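Local coordinates for putative uncharacterized protein (Chaetomium thermophilum, PDB 5IJP) that binds inositol hexakisphosphate through its SPX domain and, as the Vtc4 homologue, probably senses inositol polyphosphates in the control of cellular phosphate, at residues 72-77 against 130-134; 80-84 against 122-127. All blocks are in the same frame, centred on the assembly; numbering follows the deposited sequence.

Overall arrangement
The SPX domain illustrates how two long helices, paired as an antiparallel hairpin, can be held at successive levels. The chain starts with the short helices 3-9 and 22-30, whose residues help to bind inositol hexakisphosphate, and then runs into helix 52-97. Its residues 72-77 open contact 1 and residues 80-84 open contact 2. After the hairpin turn, part of which is not modelled, helix 110-151 returns, closing contact 2 first at 122-127 and contact 1 afterwards at 130-134. Contact 2 is therefore nested inside the loop of contact 1. Their centres lie about 11 Å apart, and helix 171-190 packs against both.

Contact 1: 72-77 against 130-134; sequences KQQVKA and LAKFV
Gln-73 meets both Phe-133 and Val-134, and its aliphatic and polar parts do different work. Its CG lies at the edge of the phenyl ring, near the ring plane and 3.7 Å from Phe-133 CE2, while the amide plane is turned 86° from that of the ring. Beyond CG the chain runs extended and crosses Val-134 at about a right angle, bringing Gln-73 NE2 to 3.5 Å from Val-134 CG2. The same NE2 donates to a water 2.9 Å away, which in turn gives a weak hydrogen bond to Val-134 O. No direct hydrogen bond joins the two segments. An alanine in place of Gln-73 is likely to leave the ring edge and the Val-134 methyl without their cover and to break the water link to the opposite backbone.

About a turn further along helix 52-97, Lys-76 and Ala-77 meet Leu-130, which divides its two methyls between them. CD1 reaches Lys-76 CB at 3.8 Å, the two side chains passing in opposite directions, and CD2 rests on Ala-77 CB, also at 3.8 Å. Phe-133 has CG anti to the backbone N (chi1 175°), which puts the CE2 edge of its ring beside Gln-73 CG; Tyr-15 stacks on that ring while Tyr-19 meets it edge-to-face. Lys-72 adds a salt bridge to Glu-14.

The segments run antiparallel, at 167°, as two arms of the SPX hairpin. Tyr-15 and Tyr-19 come from the chain linking helices 3-9 and 22-30, and Tyr-174 of helix 171-190 touches Ala-77 and Leu-130.

Contact 2: 80-84 against 122-127; sequences ISRRI and DIIADV
Asp-122 OD1 is gripped by both terminal nitrogens of Arg-83, the shorter, straighter bond coming from NH2 at 2.8 Å with an N-H...O angle of 158°. Arg-83 NH1 makes the longer, more bent bond to the same oxygen (3.2 Å), which it meets nearly along the C-O axis. NH1 also forms a salt bridge to Asp-126 OD2 at 2.9 Å, so one guanidinium joins carboxylates a helical turn apart. Both oxygens lie near its plane, at the edge, which leaves a face for Ile-123 CG1, 3.6 Å from Arg-83 NH2. A bend at chi3 (77°) helps to swing the group across to the acids, whose negative charges probably keep it in place.

Beside this network lies an apolar layer. Ile-123 CG2 touches both Ile-80 CG2 and Ile-84 CG1, each at 3.8 Å, and Ile-80 CG2 also packs on Val-127 CG2. Segments 80-84 and 122-127 run antiparallel, at 160°, and the salt bridges beside a branched aliphatic core join helices 52-97 and 110-151 toward the hairpin turn. Tyr-174 of helix 171-190 rests on Ile-80 and Val-127, adding a third helix to the bundle.

Contact 1: 72-77 against 130-134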
# COMPACT_ATOMS: atom_id res chain seq x y z
N LYS A 72 6.14 0.67 5.40
CA LYS A 72 6.71 0.69 4.05
C LYS A 72 6.03 1.76 3.18
O LYS A 72 6.71 2.40 2.37
CB LYS A 72 6.63 -0.70 3.39
CG LYS A 72 7.39 -0.84 2.07
CD LYS A 72 8.91 -0.88 2.24
CE LYS A 72 9.63 -0.65 0.94
NZ LYS A 72 11.11 -0.73 1.10
N GLN A 73 4.71 1.96 3.37
CA GLN A 73 3.91 2.97 2.66
C GLN A 73 4.40 4.38 3.02
O GLN A 73 4.41 5.25 2.15
CB GLN A 73 2.42 2.84 3.01
CG GLN A 73 1.69 1.76 2.21
CD GLN A 73 0.21 1.65 2.55
OE1 GLN A 73 -0.36 2.46 3.30
NE2 GLN A 73 -0.44 0.65 1.98
N GLN A 74 4.83 4.58 4.28
CA GLN A 74 5.34 5.85 4.80
C GLN A 74 6.73 6.19 4.24
O GLN A 74 6.91 7.29 3.73
CB GLN A 74 5.35 5.84 6.34
CG GLN A 74 5.74 7.18 6.96
CD GLN A 74 5.52 7.19 8.45
OE1 GLN A 74 4.39 7.18 8.93
NE2 GLN A 74 6.61 7.24 9.20
N VAL A 75 7.70 5.25 4.38
CA VAL A 75 9.09 5.40 3.93
C VAL A 75 9.17 5.76 2.44
O VAL A 75 9.84 6.73 2.09
CB VAL A 75 9.98 4.17 4.30
CG1 VAL A 75 11.42 4.35 3.84
CG2 VAL A 75 9.94 3.89 5.80
N LYS A 76 8.46 5.01 1.58
CA LYS A 76 8.45 5.21 0.14
C LYS A 76 7.80 6.54 -0.29
O LYS A 76 8.39 7.24 -1.11
CB LYS A 76 7.81 4.01 -0.59
CG LYS A 76 8.19 3.92 -2.07
CD LYS A 76 9.54 3.22 -2.30
CE LYS A 76 10.30 3.78 -3.48
NZ LYS A 76 9.66 3.44 -4.78
N ALA A 77 6.62 6.88 0.27
CA ALA A 77 5.90 8.13 -0.04
C ALA A 77 6.69 9.38 0.34
O ALA A 77 6.69 10.35 -0.42
CB ALA A 77 4.54 8.14 0.63
N LEU A 130 3.88 2.49 -6.08
CA LEU A 130 3.48 2.62 -4.68
C LEU A 130 1.96 2.51 -4.58
O LEU A 130 1.46 1.88 -3.65
CB LEU A 130 3.99 3.95 -4.08
CG LEU A 130 3.59 4.28 -2.63
CD1 LEU A 130 4.25 3.33 -1.63
CD2 LEU A 130 3.94 5.70 -2.28
N ALA A 131 1.23 3.11 -5.56
CA ALA A 131 -0.23 3.06 -5.65
C ALA A 131 -0.70 1.62 -5.87
O ALA A 131 -1.73 1.23 -5.33
CB ALA A 131 -0.72 3.95 -6.79
N LYS A 132 0.09 0.83 -6.64
CA LYS A 132 -0.15 -0.59 -6.92
C LYS A 132 0.01 -1.39 -5.62
O LYS A 132 -0.77 -2.31 -5.37
CB LYS A 132 0.83 -1.11 -7.99
CG LYS A 132 0.18 -1.40 -9.34
CD LYS A 132 -0.32 -2.84 -9.46
CE LYS A 132 -0.61 -3.25 -10.89
NZ LYS A 132 -1.83 -2.59 -11.42
N PHE A 133 1.03 -1.03 -4.80
CA PHE A 133 1.31 -1.65 -3.50
C PHE A 133 0.18 -1.35 -2.51
O PHE A 133 -0.26 -2.26 -1.82
CB PHE A 133 2.68 -1.18 -2.95
CG PHE A 133 3.02 -1.66 -1.56
CD1 PHE A 133 3.45 -2.97 -1.34
CD2 PHE A 133 2.95 -0.80 -0.47
CE1 PHE A 133 3.77 -3.41 -0.05
CE2 PHE A 133 3.28 -1.24 0.82
CZ PHE A 133 3.69 -2.54 1.02
N VAL A 134 -0.30 -0.08 -2.47
CA VAL A 134 -1.41 0.35 -1.61
C VAL A 134 -2.69 -0.40 -2.03
O VAL A 134 -3.42 -0.89 -1.17
CB VAL A 134 -1.57 1.90 -1.59
CG1 VAL A 134 -2.84 2.33 -0.87
CG2 VAL A 134 -0.36 2.58 -0.97
O HOH W 1 -2.75 -1.05 2.07

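Contact 2: 80-84 against 122-127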
# COMPACT_ATOMS: atom_id res chain seq x y z
N ILE A 80 9.53 9.87 -2.04
CA ILE A 80 8.94 10.40 -3.27
C ILE A 80 8.69 11.91 -3.10
O ILE A 80 9.03 12.68 -4.00
CB ILE A 80 7.67 9.60 -3.69
CG1 ILE A 80 8.06 8.21 -4.26
CG2 ILE A 80 6.80 10.37 -4.70
CD1 ILE A 80 6.96 7.13 -4.20
N SER A 81 8.16 12.33 -1.93
CA SER A 81 7.91 13.74 -1.58
C SER A 81 9.21 14.54 -1.57
O SER A 81 9.22 15.70 -1.99
CB SER A 81 7.21 13.85 -0.23
OG SER A 81 5.90 13.30 -0.28
N ARG A 82 10.31 13.91 -1.11
CA ARG A 82 11.66 14.47 -1.08
C ARG A 82 12.19 14.58 -2.52
O ARG A 82 12.80 15.59 -2.87
CB ARG A 82 12.58 13.59 -0.21
CG ARG A 82 14.00 14.14 -0.03
CD ARG A 82 14.98 13.04 0.35
NE ARG A 82 15.19 12.08 -0.73
CZ ARG A 82 15.68 10.85 -0.58
NH1 ARG A 82 15.83 10.05 -1.62
NH2 ARG A 82 16.02 10.42 0.63
N ARG A 83 11.93 13.53 -3.35
CA ARG A 83 12.32 13.47 -4.77
C ARG A 83 11.60 14.54 -5.59
O ARG A 83 12.20 15.09 -6.52
CB ARG A 83 12.06 12.08 -5.36
CG ARG A 83 13.17 11.07 -5.08
CD ARG A 83 12.97 9.78 -5.86
NE ARG A 83 13.34 9.93 -7.27
CZ ARG A 83 13.14 9.01 -8.20
NH1 ARG A 83 12.56 7.85 -7.89
NH2 ARG A 83 13.50 9.23 -9.45
N ILE A 84 10.33 14.83 -5.25
CA ILE A 84 9.52 15.86 -5.91
C ILE A 84 10.08 17.25 -5.56
O ILE A 84 10.28 18.06 -6.46
CB ILE A 84 7.99 15.71 -5.60
CG1 ILE A 84 7.41 14.46 -6.30
CG2 ILE A 84 7.19 16.97 -5.98
CD1 ILE A 84 6.09 13.92 -5.74
N ASP A 122 10.24 9.04 -13.89
CA ASP A 122 10.67 7.97 -13.00
C ASP A 122 9.93 8.06 -11.66
O ASP A 122 9.59 7.03 -11.08
CB ASP A 122 12.19 8.03 -12.77
CG ASP A 122 12.76 6.80 -12.10
OD1 ASP A 122 12.97 6.84 -10.87
OD2 ASP A 122 12.99 5.79 -12.80
N ILE A 123 9.66 9.30 -11.20
CA ILE A 123 8.91 9.57 -9.96
C ILE A 123 7.44 9.19 -10.17
O ILE A 123 6.85 8.57 -9.28
CB ILE A 123 9.11 11.03 -9.43
CG1 ILE A 123 10.61 11.42 -9.38
CG2 ILE A 123 8.46 11.21 -8.05
CD1 ILE A 123 10.89 12.93 -9.51
N ILE A 124 6.86 9.50 -11.35
CA ILE A 124 5.48 9.17 -11.73
C ILE A 124 5.29 7.64 -11.70
O ILE A 124 4.29 7.16 -11.16
CB ILE A 124 5.06 9.80 -13.10
CG1 ILE A 124 5.13 11.35 -13.04
CG2 ILE A 124 3.66 9.34 -13.54
CD1 ILE A 124 5.37 12.03 -14.36
N ALA A 125 6.28 6.90 -12.25
CA ALA A 125 6.30 5.43 -12.27
C ALA A 125 6.41 4.89 -10.84
O ALA A 125 5.76 3.90 -10.52
CB ALA A 125 7.47 4.94 -13.12
N ASP A 126 7.20 5.57 -9.98
CA ASP A 126 7.38 5.22 -8.57
C ASP A 126 6.10 5.48 -7.77
O ASP A 126 5.83 4.75 -6.81
CB ASP A 126 8.59 5.96 -7.96
CG ASP A 126 9.94 5.33 -8.24
OD1 ASP A 126 10.09 4.68 -9.31
OD2 ASP A 126 10.87 5.51 -7.42
N VAL A 127 5.31 6.50 -8.17
CA VAL A 127 4.02 6.85 -7.56
C VAL A 127 3.03 5.72 -7.89
O VAL A 127 2.36 5.22 -6.98
CB VAL A 127 3.51 8.26 -8.00
CG1 VAL A 127 2.03 8.46 -7.66
CG2 VAL A 127 4.34 9.37 -7.37